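Local structure of 3,4-dihydroxy-2-butanone 4-phosphate synthase (6MNZ) at residues S4-E7 / E8-D12; Y198-N202 / E203-E207; I214-Y218 / G219-L223. The protein probably converts D-ribulose 5-phosphate to formate and 3,4-dihydroxy-2-butanone 4-phosphate, a step of riboflavin biosynthesis that needs divalent magnesium or manganese. All coordinates share one frame; numbering follows the deposited sequence.

Interaction 1: S4-E7 / E8-D12; sequences SRVE and ELVAD
Arg5 O receives Leu9 N at 3.2 Å with an N-H...O angle of 166°, and Val10 N reaches Val6 O at 2.9 Å, the i to i+4 spacing that identifies the opening turn of an alpha-helix. Arg5 stands at the N-cap of this helix, 6-15. Its carbonyl oxygen also takes a weak bond from Glu8 N, and Ala11 N adds another weak one to Glu7 O one residue further on.

The side chains of Arg5 and Glu8 cross at about a right angle. CG of Arg5 lies opposite its backbone N (chi1 171°), and the bend at chi2 lays CD alongside the Glu8 stem, 3.8 Å from Glu8 CG. The stems make the contact, and Glu8 OE1 lies 3.5 Å from Arg5 CB. The charged ends do not pair, with Arg5 NH1 4.7 Å from Glu8 OE1, although the opposite charges may still attract weakly. Arg5 instead turns NE to Glu7 OE1 in a long salt bridge of 3.5 Å.

Another flank of the turn is apolar. Val6 packs on Leu195 of helix 192-202, and Val10 on Leu150 and Leu153 of helix 143-153, which seats the turn against both helices. On this flank Val6 CG1 meets Val10 CG2 at 4.3 Å.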
loop_
_atom_site.group_PDB
_atom_site.type_symbol
_atom_site.label_atom_id
_atom_site.label_comp_id
_atom_site.label_asym_id
_atom_site.label_seq_id
_atom_site.Cartn_x
_atom_site.Cartn_y
_atom_site.Cartn_z
ATOM N N SER A 4 15.508 6.357 33.317
ATOM C CA SER A 4 15.406 5.154 32.499
ATOM C C SER A 4 13.976 4.618 32.488
ATOM O O SER A 4 13.677 3.639 31.806
ATOM C CB SER A 4 16.370 4.081 33.013
ATOM O OG SER A 4 16.568 3.068 32.044
ATOM N N ARG A 5 13.086 5.298 33.207
ATOM C CA ARG A 5 11.785 4.756 33.579
ATOM C C ARG A 5 10.694 5.690 33.079
ATOM O O ARG A 5 10.752 6.900 33.319
ATOM C CB ARG A 5 11.687 4.573 35.098
ATOM C CG ARG A 5 10.296 4.225 35.609
ATOM C CD ARG A 5 9.666 5.397 36.351
ATOM N NE ARG A 5 8.718 4.959 37.373
ATOM C CZ ARG A 5 9.040 4.698 38.637
ATOM N NH1 ARG A 5 10.315 4.639 39.004
ATOM N NH2 ARG A 5 8.092 4.362 39.503
ATOM N N VAL A 6 9.692 5.120 32.403
ATOM C CA VAL A 6 8.820 5.918 31.546
ATOM C C VAL A 6 8.138 7.016 32.352
ATOM O O VAL A 6 7.901 8.120 31.849
ATOM C CB VAL A 6 7.790 5.015 30.844
ATOM C CG1 VAL A 6 6.739 5.855 30.133
ATOM C CG2 VAL A 6 8.483 4.085 29.862
ATOM N N GLU A 7 7.750 6.712 33.593
ATOM C CA GLU A 7 6.957 7.660 34.367
ATOM C C GLU A 7 7.763 8.901 34.728
ATOM O O GLU A 7 7.216 10.010 34.738
ATOM C CB GLU A 7 6.421 6.989 35.632
ATOM C CG GLU A 7 5.428 5.869 35.366
ATOM C CD GLU A 7 6.073 4.497 35.398
ATOM O OE1 GLU A 7 5.695 3.686 36.269
ATOM O OE2 GLU A 7 6.860 4.188 34.477
ATOM N N GLU A 8 9.073 8.752 34.938
ATOM C CA GLU A 8 9.927 9.922 35.113
ATOM C C GLU A 8 10.085 10.684 33.805
ATOM O O GLU A 8 10.177 11.918 33.808
ATOM C CB GLU A 8 11.295 9.501 35.647
ATOM C CG GLU A 8 11.253 8.807 36.996
ATOM C CD GLU A 8 12.566 8.129 37.339
ATOM O OE1 GLU A 8 13.105 7.402 36.477
ATOM O OE2 GLU A 8 13.101 8.394 38.435
ATOM N N LEU A 9 10.249 9.962 32.695
ATOM C CA LEU A 9 10.347 10.615 31.395
ATOM C C LEU A 9 9.138 11.504 31.130
ATOM O O LEU A 9 9.289 12.660 30.717
ATOM C CB LEU A 9 10.490 9.564 30.296
ATOM C CG LEU A 9 11.617 8.548 30.494
ATOM C CD1 LEU A 9 11.608 7.513 29.379
ATOM C CD2 LEU A 9 12.965 9.245 30.571
ATOM N N VAL A 10 7.939 11.024 31.463
ATOM C CA VAL A 10 6.748 11.859 31.342
ATOM C C VAL A 10 6.825 13.039 32.305
ATOM O O VAL A 10 6.387 14.148 31.982
ATOM C CB VAL A 10 5.477 11.022 31.577
ATOM C CG1 VAL A 10 4.238 11.895 31.477
ATOM C CG2 VAL A 10 5.399 9.873 30.584
ATOM N N ALA A 11 7.408 12.829 33.488
ATOM C CA ALA A 11 7.387 13.869 34.511
ATOM C C ALA A 11 8.350 14.999 34.169
ATOM O O ALA A 11 8.052 16.173 34.418
ATOM C CB ALA A 11 7.730 13.269 35.874
ATOM N N ASP A 12 9.506 14.666 33.594
ATOM C CA ASP A 12 10.454 15.698 33.188
ATOM C C ASP A 12 9.906 16.527 32.035
ATOM O O ASP A 12 10.043 17.755 32.026
ATOM C CB ASP A 12 11.786 15.060 32.804
ATOM C CG ASP A 12 12.684 14.832 34.000
ATOM O OD1 ASP A 12 13.908 14.693 33.805
ATOM O OD2 ASP A 12 12.183 14.918 35.142
#

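Interaction 2: Y198-N202 / E203-E207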
loop_
_atom_site.group_PDB
_atom_site.type_symbol
_atom_site.label_atom_id
_atom_site.label_comp_id
_atom_site.label_asym_id
_atom_site.label_seq_id
_atom_site.Cartn_x
_atom_site.Cartn_y
_atom_site.Cartn_z
ATOM N N TYR A 198 4.445 0.881 27.976
ATOM C CA TYR A 198 3.726 1.683 28.959
ATOM C C TYR A 198 2.310 1.981 28.484
ATOM O O TYR A 198 1.337 1.752 29.213
ATOM C CB TYR A 198 4.486 2.980 29.235
ATOM C CG TYR A 198 3.824 3.859 30.268
ATOM C CD1 TYR A 198 4.174 3.773 31.607
ATOM C CD2 TYR A 198 2.891 4.817 29.897
ATOM C CE1 TYR A 198 3.534 4.534 32.562
ATOM C CE2 TYR A 198 2.248 5.587 30.843
ATOM C CZ TYR A 198 2.563 5.431 32.175
ATOM O OH TYR A 198 1.910 6.177 33.127
ATOM N N ARG A 199 2.177 2.507 27.264
ATOM C CA ARG A 199 0.858 2.828 26.732
ATOM C C ARG A 199 -0.040 1.598 26.705
ATOM O O ARG A 199 -1.250 1.699 26.939
ATOM C CB ARG A 199 0.990 3.420 25.329
ATOM C CG ARG A 199 1.632 4.798 25.288
ATOM C CD ARG A 199 1.285 5.539 24.004
ATOM N NE ARG A 199 -0.156 5.714 23.846
ATOM C CZ ARG A 199 -0.734 6.271 22.787
ATOM N NH1 ARG A 199 0.002 6.676 21.760
ATOM N NH2 ARG A 199 -2.058 6.299 22.698
ATOM N N MET A 200 0.520 0.442 26.345
ATOM C CA MET A 200 -0.270 -0.780 26.308
ATOM C C MET A 200 -0.694 -1.234 27.699
ATOM O O MET A 200 -1.703 -1.935 27.826
ATOM C CB MET A 200 0.518 -1.893 25.617
ATOM C CG MET A 200 0.825 -1.621 24.154
ATOM S SD MET A 200 -0.647 -1.386 23.138
ATOM C CE MET A 200 -0.092 -2.059 21.572
ATOM N N THR A 201 0.012 -0.806 28.746
ATOM C CA THR A 201 -0.279 -1.282 30.091
ATOM C C THR A 201 -1.210 -0.351 30.855
ATOM O O THR A 201 -1.846 -0.786 31.821
ATOM C CB THR A 201 1.016 -1.455 30.891
ATOM O OG1 THR A 201 1.671 -0.187 31.030
ATOM C CG2 THR A 201 1.951 -2.436 30.199
ATOM N N ASN A 202 -1.238 0.936 30.500
ATOM C CA ASN A 202 -1.954 1.941 31.275
ATOM C C ASN A 202 -3.034 2.637 30.453
ATOM O O ASN A 202 -3.545 3.683 30.867
ATOM C CB ASN A 202 -0.974 2.971 31.839
ATOM C CG ASN A 202 0.067 2.344 32.744
ATOM O OD1 ASN A 202 1.210 2.131 32.339
ATOM N ND2 ASN A 202 -0.303 2.114 33.999
ATOM N N GLU A 203 -3.402 2.072 29.306
ATOM C CA GLU A 203 -4.456 2.623 28.466
ATOM C C GLU A 203 -5.257 1.485 27.853
ATOM O O GLU A 203 -4.688 0.483 27.409
ATOM C CB GLU A 203 -3.880 3.511 27.351
ATOM C CG GLU A 203 -2.944 4.616 27.831
ATOM C CD GLU A 203 -2.287 5.368 26.680
ATOM O OE1 GLU A 203 -2.597 5.056 25.510
ATOM O OE2 GLU A 203 -1.404 6.213 26.941
ATOM N N GLN A 204 -6.572 1.673 27.764
ATOM C CA GLN A 204 -7.425 0.787 26.975
ATOM C C GLN A 204 -7.335 1.215 25.517
ATOM O O GLN A 204 -7.944 2.199 25.093
ATOM C CB GLN A 204 -8.862 0.818 27.480
ATOM C CG GLN A 204 -9.710 -0.328 26.956
ATOM C CD GLN A 204 -11.197 -0.059 27.073
ATOM O OE1 GLN A 204 -11.670 1.015 26.700
ATOM N NE2 GLN A 204 -11.955 -1.094 27.411
ATOM N N THR A 205 -6.444 0.556 24.781
ATOM C CA THR A 205 -6.148 0.940 23.410
ATOM C C THR A 205 -6.992 0.193 22.386
ATOM O O THR A 205 -7.172 0.697 21.273
ATOM C CB THR A 205 -4.663 0.712 23.113
ATOM O OG1 THR A 205 -3.883 1.105 24.249
ATOM C CG2 THR A 205 -4.228 1.525 21.907
ATOM N N VAL A 206 -7.586 -0.939 22.756
ATOM C CA VAL A 206 -8.285 -1.805 21.814
ATOM C C VAL A 206 -9.752 -1.871 22.214
ATOM O O VAL A 206 -10.080 -1.824 23.405
ATOM C CB VAL A 206 -7.665 -3.218 21.777
ATOM C CG1 VAL A 206 -8.494 -4.139 20.894
ATOM C CG2 VAL A 206 -6.217 -3.157 21.295
ATOM N N GLU A 207 -10.634 -1.852 21.215
ATOM C CA GLU A 207 -12.067 -2.003 21.426
ATOM C C GLU A 207 -12.634 -2.999 20.424
ATOM O O GLU A 207 -12.345 -2.919 19.226
ATOM C CB GLU A 207 -12.792 -0.660 21.301
ATOM C CG GLU A 207 -14.304 -0.759 21.418
ATOM C CD GLU A 207 -15.002 0.520 21.003
ATOM O OE1 GLU A 207 -14.294 1.517 20.743
ATOM O OE2 GLU A 207 -16.206 0.452 20.681
#
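Arg199 and Glu203, four residues apart, form the tightly packed part of this contact. Arg199 NE meets Glu203 OE1 at 3.0 Å, and Arg199 NH2 reaches the same Glu203 OE1 at 3.1 Å, so two nitrogens grip a single oxygen side-on. That oxygen lies within 1° of the guanidinium plane, at its edge, and is approached from the syn side of the carboxylate. The two flat groups are nevertheless not coplanar, since their planes stand 51° apart. Glu203 reaches this place with CG beside its own backbone N (chi1 -53°) and an extended chain beyond, which also sets Glu203 OE2 3.7 Å from Arg199 CG. The remaining end of the buried arginine is occupied too: NH1 makes a salt bridge with Asp149. Asp149 and Glu203 thus hold the guanidinium from two directions, which should limit its rotation and probably stabilises its positive charge.

In this arrangement the last turn of helix 192-202 leads into a short connection. Tyr198 O accepts both Thr201 N and Asn202 N, at 2.9 and 3.0 Å respectively. The chain then continues into strand 206-215, passing from the six-stranded sheet region to the seven-stranded sheet of this two-domain protein.

Inside the junction Met200 SD comes to 4.2 Å from Thr205 OG1, and both side chains touch Leu138 and Glu228. The backbone N of Thr205 is bound by Gln332 of helix 320-336. Asn202 belongs to the looser, solvent side: it is exposed, and the end of its side chain leads away from the connection.

Interaction 3: I214-Y218 / G219-L223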
loop_
_atom_site.group_PDB
_atom_site.type_symbol
_atom_site.label_atom_id
_atom_site.label_comp_id
_atom_site.label_asym_id
_atom_site.label_seq_id
_atom_site.Cartn_x
_atom_site.Cartn_y
_atom_site.Cartn_z
ATOM N N ILE A 214 -18.903 -18.490 13.061
ATOM C CA ILE A 214 -18.399 -18.933 11.769
ATOM C C ILE A 214 -18.299 -20.450 11.785
ATOM O O ILE A 214 -17.956 -21.055 12.805
ATOM C CB ILE A 214 -17.027 -18.306 11.446
ATOM C CG1 ILE A 214 -16.090 -18.448 12.646
ATOM C CG2 ILE A 214 -17.190 -16.845 11.066
ATOM C CD1 ILE A 214 -14.630 -18.344 12.291
ATOM N N GLN A 215 -18.441 -21.046 10.607
ATOM C CA GLN A 215 -18.390 -22.492 10.445
ATOM C C GLN A 215 -17.140 -22.846 9.654
ATOM O O GLN A 215 -16.941 -22.337 8.545
ATOM C CB GLN A 215 -19.644 -23.011 9.742
ATOM C CG GLN A 215 -20.939 -22.593 10.413
ATOM C CD GLN A 215 -21.007 -23.035 11.863
ATOM O OE1 GLN A 215 -20.342 -23.991 12.263
ATOM N NE2 GLN A 215 -21.840 -22.363 12.648
ATOM N N THR A 216 -16.255 -23.624 10.270
ATOM C CA THR A 216 -14.939 -23.906 9.724
ATOM C C THR A 216 -14.740 -25.411 9.607
ATOM O O THR A 216 -15.373 -26.198 10.317
ATOM C CB THR A 216 -13.839 -23.301 10.603
ATOM O OG1 THR A 216 -14.199 -21.962 10.968
ATOM C CG2 THR A 216 -12.521 -23.279 9.868
ATOM N N GLU A 217 -13.730 -25.793 8.822
ATOM C CA GLU A 217 -13.337 -27.193 8.742
ATOM C C GLU A 217 -12.772 -27.721 10.054
ATOM O O GLU A 217 -12.709 -28.942 10.236
ATOM C CB GLU A 217 -12.310 -27.383 7.624
ATOM C CG GLU A 217 -12.748 -26.810 6.285
ATOM C CD GLU A 217 -12.211 -27.594 5.100
ATOM O OE1 GLU A 217 -11.653 -28.692 5.303
ATOM O OE2 GLU A 217 -12.333 -27.101 3.961
ATOM N N TYR A 218 -12.260 -26.844 10.920
ATOM C CA TYR A 218 -11.912 -27.261 12.273
ATOM C C TYR A 218 -13.130 -27.311 13.184
ATOM O O TYR A 218 -13.127 -28.050 14.174
ATOM C CB TYR A 218 -10.865 -26.320 12.870
ATOM C CG TYR A 218 -9.797 -25.882 11.895
ATOM C CD1 TYR A 218 -9.810 -24.602 11.359
ATOM C CD2 TYR A 218 -8.689 -26.680 11.646
ATOM C CE1 TYR A 218 -8.827 -24.185 10.485
ATOM C CE2 TYR A 218 -7.693 -26.269 10.779
ATOM C CZ TYR A 218 -7.757 -25.008 10.220
ATOM O OH TYR A 218 -6.805 -24.603 9.314
ATOM N N GLY A 219 -14.136 -26.502 12.909
ATOM C CA GLY A 219 -15.338 -26.487 13.716
ATOM C C GLY A 219 -15.996 -25.119 13.657
ATOM O O GLY A 219 -15.828 -24.380 12.688
ATOM N N SER A 220 -16.729 -24.804 14.720
ATOM C CA SER A 220 -17.412 -23.526 14.853
ATOM C C SER A 220 -16.631 -22.621 15.794
ATOM O O SER A 220 -16.203 -23.048 16.870
ATOM C CB SER A 220 -18.836 -23.723 15.379
ATOM O OG SER A 220 -19.579 -24.574 14.524
ATOM N N PHE A 221 -16.481 -21.360 15.401
ATOM C CA PHE A 221 -15.789 -20.366 16.204
ATOM C C PHE A 221 -16.701 -19.168 16.431
ATOM O O PHE A 221 -17.587 -18.877 15.623
ATOM C CB PHE A 221 -14.486 -19.914 15.534
ATOM C CG PHE A 221 -13.367 -20.904 15.660
ATOM C CD1 PHE A 221 -13.017 -21.711 14.591
ATOM C CD2 PHE A 221 -12.639 -21.000 16.832
ATOM C CE1 PHE A 221 -11.925 -22.550 14.668
ATOM C CE2 PHE A 221 -11.567 -21.866 16.928
ATOM C CZ PHE A 221 -11.200 -22.631 15.839
ATOM N N GLU A 222 -16.393 -18.406 17.476
ATOM C CA GLU A 222 -16.939 -17.067 17.658
ATOM C C GLU A 222 -15.930 -16.033 17.175
ATOM O O GLU A 222 -14.760 -16.069 17.566
ATOM C CB GLU A 222 -17.288 -16.818 19.126
ATOM C CG GLU A 222 -18.231 -17.845 19.724
ATOM C CD GLU A 222 -19.617 -17.793 19.109
ATOM O OE1 GLU A 222 -19.941 -16.781 18.451
ATOM O OE2 GLU A 222 -20.403 -18.736 19.336
ATOM N N LEU A 223 -16.380 -15.134 16.299
ATOM C CA LEU A 223 -15.527 -14.101 15.719
ATOM C C LEU A 223 -15.694 -12.818 16.524
ATOM O O LEU A 223 -16.688 -12.105 16.359
ATOM C CB LEU A 223 -15.884 -13.871 14.252
ATOM C CG LEU A 223 -14.727 -13.608 13.292
ATOM C CD1 LEU A 223 -13.975 -14.894 13.007
ATOM C CD2 LEU A 223 -15.243 -12.987 12.004
#
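Ile214 and Phe221 lie directly across a beta hairpin from each other, their side chains crossing at a slant on the same face of the sheet. Ile214 CG1 sits between the backbone N and the carbonyl carbon (chi1 48°), a rotation that swings CD1 across to the opposite strand. There Ile214 CD1 touches Phe221 CB at 3.6 Å and also Leu223 CD1 at 3.6 Å, the leucine running at about a right angle to the isoleucine. Thr216 OG1 lies at the edge of the Phe221 ring, in its plane, 3.8 Å from Phe221 CD1, while Tyr218 CB approaches the ring obliquely.

The strand register accounts for the first of these meetings. Ile214 and Phe221 form an antiparallel hydrogen-bonded pair, Ile214 N to Phe221 O being 2.9 Å and Phe221 N to Ile214 O 3.0 Å. Gln215 and Ser220 are the adjoining non-hydrogen-bonded pair, on the other face; Ser220 OG points to Gln215 OE1 in a bond whose very short modelled length is doubtful. Glu217 and Tyr218 form a type I turn, closed by Thr216 N to Gly219 O at 2.6 Å and by a weak bond from Gly219 N to Thr216 O at 2.9 Å.

Leu238 of strand 235-239 packs against Ile214, Phe221 and Leu223, and Leu261 of the second subunit touches Ile214, Thr216 and Tyr218, so the hairpin end continues the sheet beside strand 235-239 and also meets the second subunit.

The three contacts follow one another along the chain in numerical order and trace its path from one domain to the other. Interactions 1 and 2 have centres about 17 Å apart and touch directly: Val6 CG1 of helix 6-15 packs at 3.5 Å on Tyr198 CG of helix 192-202, so the N-terminal helix borders the helix that leads out. Interactions 2 and 3, about 29 Å between centres, share strand 206-215, one near its start and the other at its hairpin end. Interactions 1 and 3 lie about 45 Å apart between centres, on opposite sides of the chain's centre. Strand 206-215 thus runs from the interdomain connection to a hairpin end that touches the second subunit.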